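PDB 6ZXU: oxidoreductase, NAD-binding/iron-sulfur cluster-binding protein from Nitratireductor pacificus pht-3B, which probably removes halogen atoms reductively from organic substrates, using a bound cobalamin and two [4Fe-4S] clusters. Local coordinates for residues I637-W640 against W641-E645. Numbering follows the deposited sequence.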
ATOM      1  N   ILE A 637       0.963 -14.807 -16.608  1.00 20.68           N
ATOM      2  CA  ILE A 637       2.393 -14.551 -16.381  1.00 22.78           C
ATOM      3  C   ILE A 637       2.655 -13.876 -15.044  1.00 19.07           C
ATOM      4  O   ILE A 637       3.704 -14.028 -14.483  1.00 18.63           O
ATOM      5  CB  ILE A 637       2.949 -13.684 -17.531  1.00 26.02           C
ATOM      6  CG1 ILE A 637       3.109 -14.592 -18.749  1.00 38.73           C
ATOM      7  CG2 ILE A 637       4.330 -13.174 -17.279  1.00 25.46           C
ATOM      8  CD1 ILE A 637       2.945 -13.894 -20.089  1.00 45.46           C
ATOM      9  N   LYS A 638       1.695 -13.089 -14.573  1.00 18.90           N
ATOM     10  CA  LYS A 638       1.878 -12.326 -13.336  1.00 18.60           C
ATOM     11  C   LYS A 638       1.490 -13.077 -12.051  1.00 18.82           C
ATOM     12  O   LYS A 638       1.507 -12.512 -10.965  1.00 19.42           O
ATOM     13  CB  LYS A 638       1.115 -11.038 -13.441  1.00 17.39           C
ATOM     14  CG  LYS A 638       1.454 -10.130 -14.647  1.00 20.57           C
ATOM     15  CD  LYS A 638       2.851  -9.596 -14.519  1.00 19.24           C
ATOM     16  CE  LYS A 638       3.076  -8.538 -15.548  1.00 19.64           C
ATOM     17  NZ  LYS A 638       4.388  -7.912 -15.288  1.00 24.54           N
ATOM     18  N   ARG A 639       1.077 -14.332 -12.146  1.00 19.51           N
ATOM     19  CA  ARG A 639       0.692 -15.103 -11.004  1.00 18.93           C
ATOM     20  C   ARG A 639       1.910 -15.712 -10.348  1.00 20.64           C
ATOM     21  O   ARG A 639       2.264 -16.864 -10.603  1.00 18.75           O
ATOM     22  CB  ARG A 639      -0.361 -16.145 -11.392  1.00 18.91           C
ATOM     23  CG  ARG A 639      -0.986 -16.853 -10.193  1.00 20.29           C
ATOM     24  CD  ARG A 639      -2.259 -17.511 -10.608  1.00 22.55           C
ATOM     25  NE  ARG A 639      -2.780 -18.436  -9.625  1.00 23.75           N
ATOM     26  CZ  ARG A 639      -3.839 -19.217  -9.890  1.00 29.69           C
ATOM     27  NH1 ARG A 639      -4.445 -19.127 -11.067  1.00 26.07           N
ATOM     28  NH2 ARG A 639      -4.336 -20.052  -8.987  1.00 29.60           N
ATOM     29  N   TRP A 640       2.578 -14.949  -9.495  1.00 18.26           N
ATOM     30  CA  TRP A 640       3.847 -15.376  -8.988  1.00 17.34           C
ATOM     31  C   TRP A 640       3.757 -16.073  -7.635  1.00 20.60           C
ATOM     32  O   TRP A 640       4.775 -16.612  -7.175  1.00 21.01           O
ATOM     33  CB  TRP A 640       4.756 -14.147  -8.786  1.00 18.35           C
ATOM     34  CG  TRP A 640       4.160 -13.048  -7.931  1.00 18.89           C
ATOM     35  CD1 TRP A 640       3.416 -11.962  -8.400  1.00 19.52           C
ATOM     36  CD2 TRP A 640       4.242 -12.886  -6.502  1.00 15.59           C
ATOM     37  NE1 TRP A 640       3.016 -11.155  -7.343  1.00 19.69           N
ATOM     38  CE2 TRP A 640       3.511 -11.689  -6.176  1.00 18.13           C
ATOM     39  CE3 TRP A 640       4.801 -13.638  -5.487  1.00 15.11           C
ATOM     40  CZ2 TRP A 640       3.362 -11.263  -4.878  1.00 19.46           C
ATOM     41  CZ3 TRP A 640       4.624 -13.251  -4.212  1.00 17.77           C
ATOM     42  CH2 TRP A 640       3.936 -12.058  -3.901  1.00 17.89           C
ATOM     43  N   TRP A 641       2.609 -15.984  -6.950  1.00 18.62           N
ATOM     44  CA  TRP A 641       2.483 -16.471  -5.549  1.00 17.34           C
ATOM     45  C   TRP A 641       2.008 -17.922  -5.529  1.00 17.97           C
ATOM     46  O   TRP A 641       1.449 -18.445  -6.515  1.00 18.95           O
ATOM     47  CB  TRP A 641       1.477 -15.574  -4.746  1.00 15.61           C
ATOM     48  CG  TRP A 641       0.098 -15.509  -5.382  1.00 14.22           C
ATOM     49  CD1 TRP A 641      -0.983 -16.320  -5.106  1.00 15.61           C
ATOM     50  CD2 TRP A 641      -0.326 -14.616  -6.402  1.00 15.81           C
ATOM     51  NE1 TRP A 641      -2.024 -15.996  -5.919  1.00 18.28           N
ATOM     52  CE2 TRP A 641      -1.647 -14.933  -6.707  1.00 14.88           C
ATOM     53  CE3 TRP A 641       0.289 -13.554  -7.069  1.00 13.81           C
ATOM     54  CZ2 TRP A 641      -2.332 -14.280  -7.705  1.00 18.15           C
ATOM     55  CZ3 TRP A 641      -0.377 -12.913  -8.049  1.00 15.33           C
ATOM     56  CH2 TRP A 641      -1.689 -13.263  -8.369  1.00 16.58           C
ATOM     57  N   PHE A 642       2.219 -18.565  -4.377  1.00 21.10           N
ATOM     58  CA  PHE A 642       1.719 -19.924  -4.108  1.00 19.83           C
ATOM     59  C   PHE A 642       0.303 -19.874  -3.551  1.00 23.88           C
ATOM     60  O   PHE A 642      -0.031 -18.975  -2.787  1.00 22.47           O
ATOM     61  CB  PHE A 642       2.619 -20.634  -3.083  1.00 19.40           C
ATOM     62  CG  PHE A 642       4.052 -20.849  -3.502  1.00 20.00           C
ATOM     63  CD1 PHE A 642       4.419 -20.951  -4.817  1.00 20.65           C
ATOM     64  CD2 PHE A 642       5.025 -20.977  -2.515  1.00 22.90           C
ATOM     65  CE1 PHE A 642       5.711 -21.134  -5.187  1.00 22.22           C
ATOM     66  CE2 PHE A 642       6.331 -21.197  -2.849  1.00 23.42           C
ATOM     67  CZ  PHE A 642       6.671 -21.278  -4.186  1.00 23.38           C
ATOM     68  N   ASP A 643      -0.519 -20.821  -3.944  1.00 21.11           N
ATOM     69  CA  ASP A 643      -1.835 -20.996  -3.369  1.00 22.20           C
ATOM     70  C   ASP A 643      -1.761 -21.858  -2.075  1.00 23.76           C
ATOM     71  O   ASP A 643      -1.802 -23.072  -2.124  1.00 24.24           O
ATOM     72  CB  ASP A 643      -2.759 -21.677  -4.371  1.00 25.07           C
ATOM     73  CG  ASP A 643      -3.142 -20.778  -5.485  1.00 24.47           C
ATOM     74  OD1 ASP A 643      -3.007 -19.526  -5.374  1.00 31.80           O
ATOM     75  OD2 ASP A 643      -3.548 -21.282  -6.497  1.00 27.44           O
ATOM     76  N   LEU A 644      -1.527 -21.202  -0.962  1.00 21.78           N
ATOM     77  CA  LEU A 644      -1.353 -21.778   0.344  1.00 21.50           C
ATOM     78  C   LEU A 644      -2.324 -21.148   1.313  1.00 24.97           C
ATOM     79  O   LEU A 644      -2.456 -19.927   1.335  1.00 23.14           O
ATOM     80  CB  LEU A 644       0.082 -21.574   0.892  1.00 21.72           C
ATOM     81  CG  LEU A 644       1.200 -22.246   0.097  1.00 22.70           C
ATOM     82  CD1 LEU A 644       2.585 -21.874   0.616  1.00 23.34           C
ATOM     83  CD2 LEU A 644       0.996 -23.757   0.092  1.00 24.84           C
ATOM     84  N   GLU A 645      -2.978 -21.992   2.111  1.00 22.76           N
ATOM     85  CA  GLU A 645      -3.880 -21.588   3.165  1.00 23.22           C
ATOM     86  C   GLU A 645      -3.374 -22.229   4.418  1.00 24.82           C
ATOM     87  O   GLU A 645      -3.216 -23.427   4.480  1.00 22.43           O
ATOM     88  CB  GLU A 645      -5.325 -22.049   2.829  1.00 24.27           C
ATOM     89  CG  GLU A 645      -6.296 -21.817   3.943  1.00 25.54           C
ATOM     90  CD  GLU A 645      -7.720 -22.259   3.630  1.00 27.34           C
ATOM     91  OE1 GLU A 645      -7.981 -23.017   2.650  1.00 28.90           O
ATOM     92  OE2 GLU A 645      -8.623 -21.816   4.382  1.00 31.99           O
TER
HETATM   93  O   HOH W   1      -1.087 -18.985  -7.468  1.00 22.78           O
HETATM   94  O   HOH W   2       3.221 -19.217  -8.858  1.00 41.99           O
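Trp640 and Trp641, neighbours in the chain, form an edge-to-face aromatic pair at the end of an inverse gamma turn centred on Arg639, whose last residue is Trp640, in the connection between helix 619-628 and strand 645-647. The six-membered ring of Trp641 presents its edge to the five-membered ring of Trp640, with the planes at 90° and the centroids 5.0 Å apart. Trp641 CB meanwhile lies over the six-membered ring of Trp640 in a CH-pi contact. In both residues CG sits between the backbone N and the carbonyl carbon (chi1 57° in Trp641), which lays the Trp640 ring over the Trp641 backbone N and turns the Trp641 ring back toward the chain before it, where its CE3 meets the Trp640 face. One face of Trp641 receives Arg639, whose CG stands 4.1 Å from the centroid of the six-membered ring in a second CH-pi contact. Trp640 NE1 hydrogen-bonds to Thr434 OG1, tying the pair to helix 432-437, while its ring also packs on Ala112 and Ser113 of helix 103-116. With an alanine at Trp640, the edge of Trp641 would probably lose its aromatic face and Thr434 OG1 the indole NE1 as partner.

Polar contacts link Arg639 to Trp641 O and Asp643. Water 1 accepts from Arg639 NE and donates to Trp641 O, with a weak bond to Asp643 OD1; water 2 joins Arg639 O to Trp641 O. A salt bridge from Arg639 NH1 to Glu660 gives the guanidinium a second acidic partner. Toward Asp643, the extended arginine delivers NH2 to the syn lone pair of OD2, a salt-bridge hydrogen bond of 2.9 Å in the guanidinium plane, bent to 146° at the hydrogen.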